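Local structure of enterobactin synthetase component F-related protein (Vibrio cholerae serotype O1, 4OXI) at residues E215-M220 and V234-L239; H240-Q245 and R387-E392; F250-Q255 and L330-F335; K422-G427 and L446-G451. The protein is an adenylation domain, AlmE, that binds glycyl-adenosine-5'-phosphate and probably activates glycine with ATP in a lipopolysaccharide modification pathway giving antimicrobial peptide resistance. One frame throughout, in Å; residues are numbered along the deposited sequence.

Interaction 1 (E215-M220 and V234-L239); sequences EYAYIM and VSYSNL
Ala217 sets its methyl squarely over the ring of Tyr236: CB of Ala217 lies 3.6 Å from the Tyr236 ring centroid and only 4° off the normal, a centred CH-pi contact. CG of Tyr236 stands anti to its carbonyl carbon (chi1 -79°), which lays the ring beneath that methyl, while Tyr236 OH bonds to Met122 O. The second ring contact is less centred. CB of Val234 rides 3.5 Å above the plane of the Tyr218 ring, offset toward its rim, and the two methyls straddle the CZ-OH end. Between these pairs runs a classic beta bulge: Val234 O accepts from Ala217 N at 2.7 Å and, weakly, from Tyr218 N. Val234 N returns a nearly straight bond (170°) to Tyr218 O. At the turn into the helix, Ser235 and Asn238 form a capping box, with Asn238 N held by Ser235 OG at 2.9 Å. The chemistry thus divides: backbone bonds fix the hairpin, the side chains of Ser235 and Asn238 cap the helix start, and one face of each tyrosine ring is met by aliphatic carbon.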
loop_
_atom_site.group_PDB
_atom_site.type_symbol
_atom_site.label_atom_id
_atom_site.label_comp_id
_atom_site.label_asym_id
_atom_site.label_seq_id
_atom_site.Cartn_x
_atom_site.Cartn_y
_atom_site.Cartn_z
ATOM N N GLU A 215 15.196 -10.747 6.470
ATOM C CA GLU A 215 14.344 -11.443 5.509
ATOM C C GLU A 215 13.187 -10.523 5.082
ATOM O O GLU A 215 12.780 -9.630 5.824
ATOM C CB GLU A 215 13.810 -12.738 6.137
ATOM C CG GLU A 215 12.909 -13.558 5.251
ATOM C CD GLU A 215 13.602 -14.024 3.987
ATOM O OE1 GLU A 215 14.287 -15.072 4.057
ATOM O OE2 GLU A 215 13.461 -13.350 2.929
ATOM N N TYR A 216 12.672 -10.719 3.879
ATOM C CA TYR A 216 11.566 -9.899 3.395
ATOM C C TYR A 216 10.235 -10.335 4.013
ATOM O O TYR A 216 9.910 -11.533 4.033
ATOM C CB TYR A 216 11.469 -10.015 1.883
ATOM C CG TYR A 216 12.702 -9.558 1.131
ATOM C CD1 TYR A 216 13.427 -8.443 1.548
ATOM C CD2 TYR A 216 13.132 -10.231 -0.008
ATOM C CE1 TYR A 216 14.565 -8.015 0.848
ATOM C CE2 TYR A 216 14.261 -9.814 -0.711
ATOM C CZ TYR A 216 14.964 -8.703 -0.280
ATOM O OH TYR A 216 16.063 -8.283 -0.985
ATOM N N ALA A 217 9.459 -9.364 4.500
ATOM C CA ALA A 217 8.127 -9.641 5.038
ATOM C C ALA A 217 7.072 -9.618 3.928
ATOM O O ALA A 217 6.128 -10.433 3.927
ATOM C CB ALA A 217 7.767 -8.644 6.149
ATOM N N TYR A 218 7.221 -8.686 2.989
ATOM C CA TYR A 218 6.315 -8.646 1.841
ATOM C C TYR A 218 6.981 -7.986 0.656
ATOM O O TYR A 218 7.940 -7.235 0.819
ATOM C CB TYR A 218 5.003 -7.910 2.176
ATOM C CG TYR A 218 5.158 -6.458 2.616
ATOM C CD1 TYR A 218 5.121 -5.416 1.690
ATOM C CD2 TYR A 218 5.324 -6.133 3.952
ATOM C CE1 TYR A 218 5.251 -4.094 2.095
ATOM C CE2 TYR A 218 5.457 -4.806 4.369
ATOM C CZ TYR A 218 5.425 -3.800 3.433
ATOM O OH TYR A 218 5.557 -2.489 3.842
ATOM N N ILE A 219 6.474 -8.263 -0.540
ATOM C CA ILE A 219 6.996 -7.597 -1.728
ATOM C C ILE A 219 5.876 -6.899 -2.483
ATOM O O ILE A 219 4.904 -7.539 -2.897
ATOM C CB ILE A 219 7.670 -8.606 -2.679
ATOM C CG1 ILE A 219 8.789 -9.362 -1.944
ATOM C CG2 ILE A 219 8.170 -7.896 -3.928
ATOM C CD1 ILE A 219 9.299 -10.593 -2.701
ATOM N N MET A 220 6.024 -5.595 -2.678
ATOM C CA MET A 220 5.036 -4.803 -3.393
ATOM C C MET A 220 5.520 -4.573 -4.804
ATOM O O MET A 220 6.689 -4.807 -5.122
ATOM C CB MET A 220 4.836 -3.438 -2.724
ATOM C CG MET A 220 4.150 -3.499 -1.370
ATOM S SD MET A 220 2.712 -4.599 -1.333
ATOM C CE MET A 220 1.919 -3.960 0.154
ATOM N N VAL A 234 10.169 -5.324 1.308
ATOM C CA VAL A 234 10.239 -4.674 2.604
ATOM C C VAL A 234 10.597 -5.721 3.665
ATOM O O VAL A 234 9.946 -6.765 3.767
ATOM C CB VAL A 234 8.884 -4.019 2.944
ATOM C CG1 VAL A 234 8.872 -3.482 4.376
ATOM C CG2 VAL A 234 8.570 -2.907 1.951
ATOM N N SER A 235 11.639 -5.456 4.445
ATOM C CA SER A 235 12.147 -6.459 5.393
ATOM C C SER A 235 11.343 -6.459 6.674
ATOM O O SER A 235 10.567 -5.541 6.925
ATOM C CB SER A 235 13.591 -6.150 5.760
ATOM O OG SER A 235 13.613 -4.975 6.540
ATOM N N TYR A 236 11.532 -7.484 7.500
ATOM C CA TYR A 236 10.915 -7.473 8.824
ATOM C C TYR A 236 11.372 -6.283 9.655
ATOM O O TYR A 236 10.550 -5.663 10.333
ATOM C CB TYR A 236 11.121 -8.806 9.563
ATOM C CG TYR A 236 10.154 -9.862 9.078
ATOM C CD1 TYR A 236 8.887 -9.975 9.640
ATOM C CD2 TYR A 236 10.489 -10.713 8.032
ATOM C CE1 TYR A 236 7.984 -10.925 9.198
ATOM C CE2 TYR A 236 9.598 -11.669 7.578
ATOM C CZ TYR A 236 8.341 -11.766 8.172
ATOM O OH TYR A 236 7.438 -12.709 7.729
ATOM N N SER A 237 12.657 -5.934 9.602
ATOM C CA SER A 237 13.099 -4.787 10.410
ATOM C C SER A 237 12.533 -3.465 9.877
ATOM O O SER A 237 12.196 -2.594 10.668
ATOM C CB SER A 237 14.623 -4.717 10.569
ATOM O OG SER A 237 15.256 -4.542 9.320
ATOM N N ASN A 238 12.403 -3.322 8.555
ATOM C CA ASN A 238 11.683 -2.165 8.001
ATOM C C ASN A 238 10.291 -2.065 8.616
ATOM O O ASN A 238 9.891 -1.020 9.138
ATOM C CB ASN A 238 11.476 -2.291 6.487
ATOM C CG ASN A 238 12.757 -2.237 5.692
ATOM O OD1 ASN A 238 12.906 -2.973 4.713
ATOM N ND2 ASN A 238 13.684 -1.371 6.089
ATOM N N LEU A 239 9.551 -3.169 8.545
ATOM C CA LEU A 239 8.154 -3.189 8.984
ATOM C C LEU A 239 8.027 -2.994 10.487
ATOM O O LEU A 239 7.102 -2.314 10.958
ATOM C CB LEU A 239 7.501 -4.520 8.587
ATOM C CG LEU A 239 6.140 -4.874 9.196
ATOM C CD1 LEU A 239 5.099 -3.817 8.837
ATOM C CD2 LEU A 239 5.684 -6.268 8.736
#

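Interaction 2 (H240-Q245 and R387-E392); sequences HCYISQ and RAFEEE
Gln245 and Phe389 make the close-packed part of this contact. CB of Gln245 sits over one face of the Phe389 ring, 4.1 Å from its centroid and 26° off the normal, a CH-pi contact biased toward the CG end, where CB of Gln245 and CG of Phe389 are 3.7 Å apart. The chain of Gln245 then bends at CG (chi2 -58°), folding its amide back beside CB of Phe389; OE1 of Gln245 also bonds to Lys248 NZ. Tyr242 adds a more distant touch, CE1 to CE2 of Phe389 at 4.1 Å, and directs its hydroxyl to His271. The polar side is looser. NE2 of Gln245 lies 3.1 Å from OE2 of Glu390, with amide and carboxylate planes 51° apart, and SG of Cys241 comes within 3.6 Å of OE1 of Glu390. The firm partner of that carboxylate is Lys422, through a salt bridge. Beyond it the chain runs out to the exposed Glu391 and Glu392. The contact therefore lays helix 236-249 against the end of edge strand 387-388, where Tyr371 of the adjoining strand 370-373 meets the Phe389 ring nearly parallel, and Ile246 and Leu249 extend the helix side.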
loop_
_atom_site.group_PDB
_atom_site.type_symbol
_atom_site.label_atom_id
_atom_site.label_comp_id
_atom_site.label_asym_id
_atom_site.label_seq_id
_atom_site.Cartn_x
_atom_site.Cartn_y
_atom_site.Cartn_z
ATOM N N HIS A 240 8.937 -3.617 11.240
ATOM C CA HIS A 240 8.902 -3.545 12.711
ATOM C C HIS A 240 9.194 -2.133 13.170
ATOM O O HIS A 240 8.578 -1.643 14.110
ATOM C CB HIS A 240 9.903 -4.522 13.334
ATOM C CG HIS A 240 9.433 -5.942 13.330
ATOM N ND1 HIS A 240 10.291 -7.014 13.223
ATOM C CD2 HIS A 240 8.188 -6.467 13.418
ATOM C CE1 HIS A 240 9.599 -8.137 13.250
ATOM N NE2 HIS A 240 8.321 -7.835 13.375
ATOM N N CYS A 241 10.131 -1.469 12.499
ATOM C CA CYS A 241 10.386 -0.071 12.816
ATOM C C CYS A 241 9.125 0.787 12.634
ATOM O O CYS A 241 8.744 1.525 13.543
ATOM C CB CYS A 241 11.553 0.486 11.995
ATOM S SG CYS A 241 11.873 2.247 12.343
ATOM N N TYR A 242 8.462 0.681 11.480
ATOM C CA TYR A 242 7.256 1.482 11.244
ATOM C C TYR A 242 6.172 1.237 12.265
ATOM O O TYR A 242 5.665 2.174 12.868
ATOM C CB TYR A 242 6.647 1.243 9.862
ATOM C CG TYR A 242 5.337 1.990 9.717
ATOM C CD1 TYR A 242 5.326 3.357 9.479
ATOM C CD2 TYR A 242 4.112 1.341 9.843
ATOM C CE1 TYR A 242 4.137 4.060 9.347
ATOM C CE2 TYR A 242 2.899 2.042 9.713
ATOM C CZ TYR A 242 2.925 3.399 9.465
ATOM O OH TYR A 242 1.745 4.108 9.337
ATOM N N ILE A 243 5.794 -0.022 12.441
ATOM C CA ILE A 243 4.742 -0.364 13.390
ATOM C C ILE A 243 5.047 0.143 14.807
ATOM O O ILE A 243 4.165 0.700 15.475
ATOM C CB ILE A 243 4.499 -1.872 13.428
ATOM C CG1 ILE A 243 4.032 -2.371 12.057
ATOM C CG2 ILE A 243 3.445 -2.199 14.460
ATOM C CD1 ILE A 243 2.717 -1.734 11.615
ATOM N N SER A 244 6.289 -0.038 15.263
ATOM C CA SER A 244 6.659 0.438 16.605
ATOM C C SER A 244 6.531 1.962 16.730
ATOM O O SER A 244 6.120 2.452 17.774
ATOM C CB SER A 244 8.073 0.005 16.996
ATOM O OG SER A 244 9.020 0.848 16.372
ATOM N N GLN A 245 6.862 2.709 15.676
ATOM C CA GLN A 245 6.710 4.166 15.722
ATOM C C GLN A 245 5.249 4.540 15.886
ATOM O O GLN A 245 4.896 5.356 16.739
ATOM C CB GLN A 245 7.236 4.849 14.454
ATOM C CG GLN A 245 8.677 4.552 14.085
ATOM C CD GLN A 245 9.673 4.932 15.173
ATOM O OE1 GLN A 245 9.432 5.845 15.970
ATOM N NE2 GLN A 245 10.809 4.233 15.201
ATOM N N ARG A 387 7.021 16.096 10.423
ATOM C CA ARG A 387 8.390 15.691 10.693
ATOM C C ARG A 387 8.470 14.187 10.880
ATOM O O ARG A 387 7.447 13.519 11.055
ATOM C CB ARG A 387 8.929 16.414 11.933
ATOM C CG ARG A 387 7.960 16.421 13.104
ATOM C CD ARG A 387 8.621 16.953 14.403
ATOM N NE ARG A 387 9.110 18.320 14.245
ATOM C CZ ARG A 387 10.362 18.692 14.493
ATOM N NH1 ARG A 387 10.734 19.958 14.311
ATOM N NH2 ARG A 387 11.242 17.797 14.928
ATOM N N ALA A 388 9.693 13.667 10.854
ATOM C CA ALA A 388 9.932 12.236 10.863
ATOM C C ALA A 388 9.649 11.629 12.216
ATOM O O ALA A 388 9.763 12.300 13.239
ATOM C CB ALA A 388 11.376 11.949 10.464
ATOM N N PHE A 389 9.303 10.346 12.218
ATOM C CA PHE A 389 9.183 9.598 13.458
ATOM C C PHE A 389 10.521 9.562 14.191
ATOM O O PHE A 389 10.562 9.647 15.404
ATOM C CB PHE A 389 8.730 8.172 13.170
ATOM C CG PHE A 389 7.359 8.084 12.569
ATOM C CD1 PHE A 389 6.257 8.519 13.273
ATOM C CD2 PHE A 389 7.172 7.542 11.305
ATOM C CE1 PHE A 389 4.982 8.436 12.728
ATOM C CE2 PHE A 389 5.895 7.455 10.754
ATOM C CZ PHE A 389 4.803 7.905 11.468
ATOM N N GLU A 390 11.606 9.430 13.439
ATOM C CA GLU A 390 12.946 9.329 14.007
ATOM C C GLU A 390 13.822 10.454 13.494
ATOM O O GLU A 390 13.838 10.729 12.293
ATOM C CB GLU A 390 13.580 8.005 13.600
ATOM C CG GLU A 390 12.789 6.793 14.034
ATOM C CD GLU A 390 13.512 5.505 13.726
ATOM O OE1 GLU A 390 13.788 5.241 12.525
ATOM O OE2 GLU A 390 13.812 4.764 14.690
ATOM N N GLU A 391 14.572 11.099 14.382
ATOM C CA GLU A 391 15.466 12.163 13.931
ATOM C C GLU A 391 16.603 11.533 13.136
ATOM O O GLU A 391 16.811 10.321 13.214
ATOM C CB GLU A 391 15.965 13.026 15.102
ATOM C CG GLU A 391 14.879 13.925 15.761
ATOM C CD GLU A 391 14.591 15.255 15.013
ATOM O OE1 GLU A 391 14.185 16.239 15.682
ATOM O OE2 GLU A 391 14.743 15.330 13.766
ATOM N N GLU A 392 17.286 12.354 12.336
ATOM C CA GLU A 392 18.380 11.927 11.450
ATOM C C GLU A 392 17.957 11.120 10.226
ATOM O O GLU A 392 18.800 10.506 9.571
ATOM C CB GLU A 392 19.476 11.182 12.221
ATOM C CG GLU A 392 19.988 11.947 13.428
ATOM C CD GLU A 392 21.261 11.364 14.006
ATOM O OE1 GLU A 392 21.436 10.121 13.963
ATOM O OE2 GLU A 392 22.087 12.164 14.502
#

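Interaction 3 (F250-Q255 and L330-F335); sequences FPLNAQ and LRLSFF
With CG anti to the carbonyl carbon in both Phe250 (chi1 -50°) and Phe334 (chi1 -62°), the two rings are brought together as a T-shaped pair. The edge of Phe334 points at the face of Phe250, with centroids 5.3 Å apart and planes at 83°. The touching edge is CE1 and CZ of Phe334; CE1 stands 3.8 Å above the Phe250 plane, displaced toward its rim at CD2. Leu332 uses its two branches separately: CD2 approaches CD1 of Phe250 at 4.1 Å, while CD1 meets CD2 of Leu252 at 3.8 Å.

The polar part depends on Arg331, whose extended chain carries the guanidinium across to the loop. NH2 of Arg331 gives a weak hydrogen bond to Pro251 O at 3.3 Å, which lies in the guanidinium plane at its edge. A water in the same plane supports it, donating to Pro251 O at 2.6 Å and accepting from NH1 of Arg331. The salt bridge from NH2 to Asp256 is the main polar link of this arginine, and Asp256 also accepts from Asn253 N.

The loop between helix 236-249 and strand 257-260 is thus laid over strand 332-336 of the mixed sheet. Tyr275 of helix 268-279 packs against Leu252, Leu332 and Phe334, Ile357 of strand 356-360 touches both phenylalanines, and strand 305-308 borders Leu252 and Phe334.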
loop_
_atom_site.group_PDB
_atom_site.type_symbol
_atom_site.label_atom_id
_atom_site.label_comp_id
_atom_site.label_asym_id
_atom_site.label_seq_id
_atom_site.Cartn_x
_atom_site.Cartn_y
_atom_site.Cartn_z
ATOM N N PHE A 250 0.635 6.722 18.633
ATOM C CA PHE A 250 -0.822 6.635 18.649
ATOM C C PHE A 250 -1.283 5.249 19.087
ATOM O O PHE A 250 -1.809 4.477 18.279
ATOM C CB PHE A 250 -1.378 6.944 17.262
ATOM C CG PHE A 250 -0.827 8.201 16.668
ATOM C CD1 PHE A 250 -1.324 9.434 17.049
ATOM C CD2 PHE A 250 0.189 8.148 15.734
ATOM C CE1 PHE A 250 -0.818 10.595 16.508
ATOM C CE2 PHE A 250 0.706 9.304 15.183
ATOM C CZ PHE A 250 0.206 10.533 15.571
ATOM N N PRO A 251 -1.103 4.933 20.377
ATOM C CA PRO A 251 -1.434 3.587 20.858
ATOM C C PRO A 251 -2.931 3.302 20.816
ATOM O O PRO A 251 -3.738 4.181 21.121
ATOM C CB PRO A 251 -0.928 3.599 22.306
ATOM C CG PRO A 251 -0.976 5.051 22.711
ATOM C CD PRO A 251 -0.657 5.830 21.459
ATOM N N LEU A 252 -3.298 2.082 20.436
ATOM C CA LEU A 252 -4.696 1.672 20.456
ATOM C C LEU A 252 -4.896 0.746 21.632
ATOM O O LEU A 252 -3.937 0.322 22.256
ATOM C CB LEU A 252 -5.048 0.898 19.183
ATOM C CG LEU A 252 -4.792 1.594 17.847
ATOM C CD1 LEU A 252 -5.253 0.725 16.655
ATOM C CD2 LEU A 252 -5.480 2.936 17.855
ATOM N N ASN A 253 -6.143 0.406 21.914
ATOM C CA ASN A 253 -6.439 -0.650 22.875
ATOM C C ASN A 253 -7.321 -1.703 22.206
ATOM O O ASN A 253 -7.827 -1.485 21.102
ATOM C CB ASN A 253 -7.159 -0.070 24.090
ATOM C CG ASN A 253 -8.415 0.651 23.702
ATOM O OD1 ASN A 253 -9.424 0.019 23.428
ATOM N ND2 ASN A 253 -8.353 1.984 23.628
ATOM N N ALA A 254 -7.543 -2.820 22.893
ATOM C CA ALA A 254 -8.311 -3.929 22.346
ATOM C C ALA A 254 -9.769 -3.592 22.045
ATOM O O ALA A 254 -10.469 -4.399 21.431
ATOM C CB ALA A 254 -8.238 -5.142 23.287
ATOM N N GLN A 255 -10.247 -2.427 22.473
ATOM C CA GLN A 255 -11.638 -2.076 22.195
ATOM C C GLN A 255 -11.747 -1.306 20.889
ATOM O O GLN A 255 -12.848 -0.991 20.437
ATOM C CB GLN A 255 -12.256 -1.268 23.348
ATOM C CG GLN A 255 -12.099 -1.929 24.712
ATOM C CD GLN A 255 -12.288 -3.433 24.655
ATOM O OE1 GLN A 255 -13.264 -3.931 24.087
ATOM N NE2 GLN A 255 -11.347 -4.168 25.238
ATOM N N LEU A 330 -15.132 7.860 15.572
ATOM C CA LEU A 330 -13.827 7.829 14.887
ATOM C C LEU A 330 -12.781 8.682 15.594
ATOM O O LEU A 330 -12.649 9.876 15.302
ATOM C CB LEU A 330 -13.975 8.319 13.440
ATOM C CG LEU A 330 -13.183 7.571 12.360
ATOM C CD1 LEU A 330 -12.978 8.446 11.137
ATOM C CD2 LEU A 330 -11.860 7.037 12.885
ATOM N N ARG A 331 -12.020 8.079 16.499
ATOM C CA ARG A 331 -11.133 8.871 17.366
ATOM C C ARG A 331 -9.767 9.136 16.743
ATOM O O ARG A 331 -9.063 10.062 17.154
ATOM C CB ARG A 331 -10.987 8.225 18.748
ATOM C CG ARG A 331 -10.041 7.035 18.822
ATOM C CD ARG A 331 -10.062 6.444 20.243
ATOM N NE ARG A 331 -9.109 5.351 20.408
ATOM C CZ ARG A 331 -7.805 5.524 20.623
ATOM N NH1 ARG A 331 -7.286 6.747 20.688
ATOM N NH2 ARG A 331 -7.012 4.470 20.756
ATOM N N LEU A 332 -9.399 8.335 15.746
ATOM C CA LEU A 332 -8.154 8.563 15.024
ATOM C C LEU A 332 -8.339 8.407 13.514
ATOM O O LEU A 332 -8.670 7.317 13.032
ATOM C CB LEU A 332 -7.055 7.621 15.525
ATOM C CG LEU A 332 -6.334 7.941 16.839
ATOM C CD1 LEU A 332 -5.614 6.707 17.360
ATOM C CD2 LEU A 332 -5.347 9.094 16.665
ATOM N N SER A 333 -8.100 9.494 12.780
ATOM C CA SER A 333 -8.237 9.521 11.328
ATOM C C SER A 333 -6.880 9.773 10.719
ATOM O O SER A 333 -6.298 10.849 10.929
ATOM C CB SER A 333 -9.165 10.660 10.903
ATOM O OG SER A 333 -10.510 10.399 11.277
ATOM N N PHE A 334 -6.362 8.805 9.964
ATOM C CA PHE A 334 -5.091 9.025 9.275
ATOM C C PHE A 334 -5.333 9.154 7.774
ATOM O O PHE A 334 -6.172 8.440 7.213
ATOM C CB PHE A 334 -4.121 7.868 9.513
ATOM C CG PHE A 334 -3.724 7.658 10.951
ATOM C CD1 PHE A 334 -2.585 8.260 11.465
ATOM C CD2 PHE A 334 -4.449 6.800 11.770
ATOM C CE1 PHE A 334 -2.192 8.038 12.789
ATOM C CE2 PHE A 334 -4.070 6.579 13.072
ATOM C CZ PHE A 334 -2.932 7.200 13.586
ATOM N N PHE A 335 -4.599 10.047 7.121
ATOM C CA PHE A 335 -4.651 10.146 5.668
ATOM C C PHE A 335 -3.237 10.123 5.102
ATOM O O PHE A 335 -2.328 10.738 5.666
ATOM C CB PHE A 335 -5.426 11.394 5.240
ATOM C CG PHE A 335 -6.870 11.360 5.666
ATOM C CD1 PHE A 335 -7.770 10.495 5.052
ATOM C CD2 PHE A 335 -7.320 12.147 6.710
ATOM C CE1 PHE A 335 -9.106 10.431 5.460
ATOM C CE2 PHE A 335 -8.653 12.095 7.118
ATOM C CZ PHE A 335 -9.541 11.229 6.498
HETATM O O HOH W 1 -4.266 6.732 21.065
#

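Interaction 4 (K422-G427 and L446-G451); sequences KQLVKG and LWYRSG
The loop 422-427 passes strand 446-451 without a backbone hydrogen bond between them, and even the closest alpha carbons, those of Leu424 and Tyr448, are 7.7 Å apart, so side chains must span the gap.

Leu424 does most of the spanning. Its CG lies anti to the backbone N (chi1 -175°), which throws the branched end across to the strand, where the two methyls part. CD1 presses on CB of Tyr448 at 3.5 Å and reaches CG of that ring at 4.0 Å from an oblique direction. CD2 turns to the preceding part of the strand, 3.9 Å from CD2 of Leu446 and 3.7 Å from Leu446 O. CD2 of Leu446 also lies 3.9 Å from Lys426 O and thereby touches the loop further along. Tyr448 engages through its base: although its CB faces the loop, the ring leads away from it, toward Tyr428 and Glu364. The contact is accordingly aliphatic, with a carbonyl oxygen bordering each leucine tip and no polar bond crossing. It lies close to the active site, the Tyr448 side chain being about 6 Å from the bound glycyl-adenosine-5'-phosphate.

Phe439 of strand 439-442 packs against Leu424 and Val425 and meets the Tyr448 ring at about 50°, while Leu419 of strand 416-419 touches Tyr448 from the antiparallel sheet. On the other flank of the loop, Gln423 packs on Cys241, Tyr242 and Gln245 of helix 236-249.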
loop_
_atom_site.group_PDB
_atom_site.type_symbol
_atom_site.label_atom_id
_atom_site.label_comp_id
_atom_site.label_asym_id
_atom_site.label_seq_id
_atom_site.Cartn_x
_atom_site.Cartn_y
_atom_site.Cartn_z
ATOM N N LYS A 422 15.974 3.135 9.219
ATOM C CA LYS A 422 15.573 1.738 9.351
ATOM C C LYS A 422 14.363 1.327 8.505
ATOM O O LYS A 422 14.170 0.138 8.262
ATOM C CB LYS A 422 15.331 1.394 10.829
ATOM C CG LYS A 422 16.610 1.073 11.612
ATOM C CD LYS A 422 16.392 1.171 13.123
ATOM C CE LYS A 422 16.222 2.624 13.549
ATOM N NZ LYS A 422 15.487 2.777 14.844
ATOM N N GLN A 423 13.569 2.289 8.035
ATOM C CA GLN A 423 12.411 1.958 7.187
ATOM C C GLN A 423 12.738 1.909 5.697
ATOM O O GLN A 423 11.918 1.478 4.895
ATOM C CB GLN A 423 11.260 2.945 7.421
ATOM C CG GLN A 423 10.566 2.754 8.753
ATOM C CD GLN A 423 9.580 3.841 9.030
ATOM O OE1 GLN A 423 9.499 4.336 10.146
ATOM N NE2 GLN A 423 8.810 4.223 8.015
ATOM N N LEU A 424 13.929 2.358 5.325
ATOM C CA LEU A 424 14.300 2.396 3.916
ATOM C C LEU A 424 14.655 1.000 3.419
ATOM O O LEU A 424 15.399 0.282 4.086
ATOM C CB LEU A 424 15.486 3.336 3.703
ATOM C CG LEU A 424 15.863 3.518 2.230
ATOM C CD1 LEU A 424 14.710 4.140 1.496
ATOM C CD2 LEU A 424 17.132 4.358 2.060
ATOM N N VAL A 425 14.110 0.605 2.262
ATOM C CA VAL A 425 14.470 -0.682 1.639
ATOM C C VAL A 425 15.880 -0.617 1.019
ATOM O O VAL A 425 16.422 0.471 0.826
ATOM C CB VAL A 425 13.461 -1.083 0.531
ATOM C CG1 VAL A 425 12.033 -1.210 1.098
ATOM C CG2 VAL A 425 13.482 -0.071 -0.588
ATOM N N LYS A 426 16.454 -1.770 0.685
ATOM C CA LYS A 426 17.816 -1.838 0.150
ATOM C C LYS A 426 17.935 -1.216 -1.228
ATOM O O LYS A 426 19.013 -0.786 -1.631
ATOM C CB LYS A 426 18.281 -3.293 0.029
ATOM C CG LYS A 426 18.317 -4.080 1.331
ATOM C CD LYS A 426 19.369 -3.534 2.273
ATOM C CE LYS A 426 19.389 -4.307 3.593
ATOM N NZ LYS A 426 20.232 -3.607 4.613
ATOM N N GLY A 427 16.829 -1.196 -1.956
ATOM C CA GLY A 427 16.820 -0.794 -3.354
ATOM C C GLY A 427 15.668 -1.538 -3.994
ATOM O O GLY A 427 14.852 -2.142 -3.293
ATOM N N LEU A 446 22.821 5.143 3.645
ATOM C CA LEU A 446 22.128 5.035 2.375
ATOM C C LEU A 446 20.990 6.043 2.359
ATOM O O LEU A 446 20.181 6.078 3.292
ATOM C CB LEU A 446 21.588 3.616 2.182
ATOM C CG LEU A 446 20.800 3.382 0.887
ATOM C CD1 LEU A 446 21.727 3.494 -0.309
ATOM C CD2 LEU A 446 20.081 2.027 0.901
ATOM N N TRP A 447 20.942 6.871 1.316
ATOM C CA TRP A 447 19.847 7.820 1.129
ATOM C C TRP A 447 18.981 7.445 -0.067
ATOM O O TRP A 447 19.456 6.809 -1.007
ATOM C CB TRP A 447 20.392 9.237 0.932
ATOM C CG TRP A 447 20.956 9.824 2.171
ATOM C CD1 TRP A 447 22.271 9.858 2.540
ATOM C CD2 TRP A 447 20.226 10.463 3.226
ATOM N NE1 TRP A 447 22.402 10.486 3.756
ATOM C CE2 TRP A 447 21.162 10.862 4.201
ATOM C CE3 TRP A 447 18.871 10.733 3.441
ATOM C CZ2 TRP A 447 20.784 11.517 5.375
ATOM C CZ3 TRP A 447 18.496 11.385 4.607
ATOM C CH2 TRP A 447 19.449 11.774 5.557
ATOM N N TYR A 448 17.714 7.856 -0.039
ATOM C CA TYR A 448 16.796 7.626 -1.156
ATOM C C TYR A 448 16.213 8.936 -1.666
ATOM O O TYR A 448 15.715 9.750 -0.880
ATOM C CB TYR A 448 15.665 6.671 -0.734
ATOM C CG TYR A 448 14.494 6.567 -1.705
ATOM C CD1 TYR A 448 14.599 5.849 -2.895
ATOM C CD2 TYR A 448 13.278 7.164 -1.408
ATOM C CE1 TYR A 448 13.525 5.752 -3.763
ATOM C CE2 TYR A 448 12.215 7.078 -2.261
ATOM C CZ TYR A 448 12.339 6.372 -3.434
ATOM O OH TYR A 448 11.258 6.297 -4.269
ATOM N N ARG A 449 16.273 9.132 -2.981
ATOM C CA ARG A 449 15.697 10.315 -3.613
ATOM C C ARG A 449 14.210 10.130 -3.811
ATOM O O ARG A 449 13.787 9.394 -4.701
ATOM C CB ARG A 449 16.335 10.564 -4.983
ATOM C CG ARG A 449 17.861 10.590 -4.988
ATOM C CD ARG A 449 18.369 10.762 -6.412
ATOM N NE ARG A 449 19.799 10.509 -6.509
ATOM C CZ ARG A 449 20.724 11.427 -6.262
ATOM N NH1 ARG A 449 20.348 12.650 -5.901
ATOM N NH2 ARG A 449 22.015 11.121 -6.369
ATOM N N SER A 450 13.414 10.821 -3.007
ATOM C CA SER A 450 11.974 10.611 -3.002
ATOM C C SER A 450 11.328 11.133 -4.273
ATOM O O SER A 450 10.319 10.591 -4.745
ATOM C CB SER A 450 11.342 11.299 -1.787
ATOM O OG SER A 450 11.363 12.705 -1.955
ATOM N N GLY A 451 11.905 12.194 -4.826
ATOM C CA GLY A 451 11.320 12.838 -5.989
ATOM C C GLY A 451 10.337 13.904 -5.546
ATOM O O GLY A 451 9.822 14.674 -6.371
#

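Overall arrangement
Helix 236-249 is the common thread: its start belongs to interaction 1, its middle to interaction 2, and the loop leaving its end to interaction 3. Interactions 2 and 3 also reach the same mixed sheet, their centres about 17 Å apart, and along the chain interaction 3 is nested inside the loop closed by interaction 2. Interaction 4 comes last, its centre about 13 Å from that of interaction 1 and 14 Å from that of interaction 2. Loop 422-427 touches both: Asn238 ND2 lies 2.7 Å from Lys422 O, and Glu390 salt-bridges Lys422. Side chains of Tyr218, Tyr242 and Tyr448 come within about 6 to 8 Å of glycyl-adenosine-5'-phosphate, so interactions 1, 2 and 4 join hairpin, helix and sheets near the ligand.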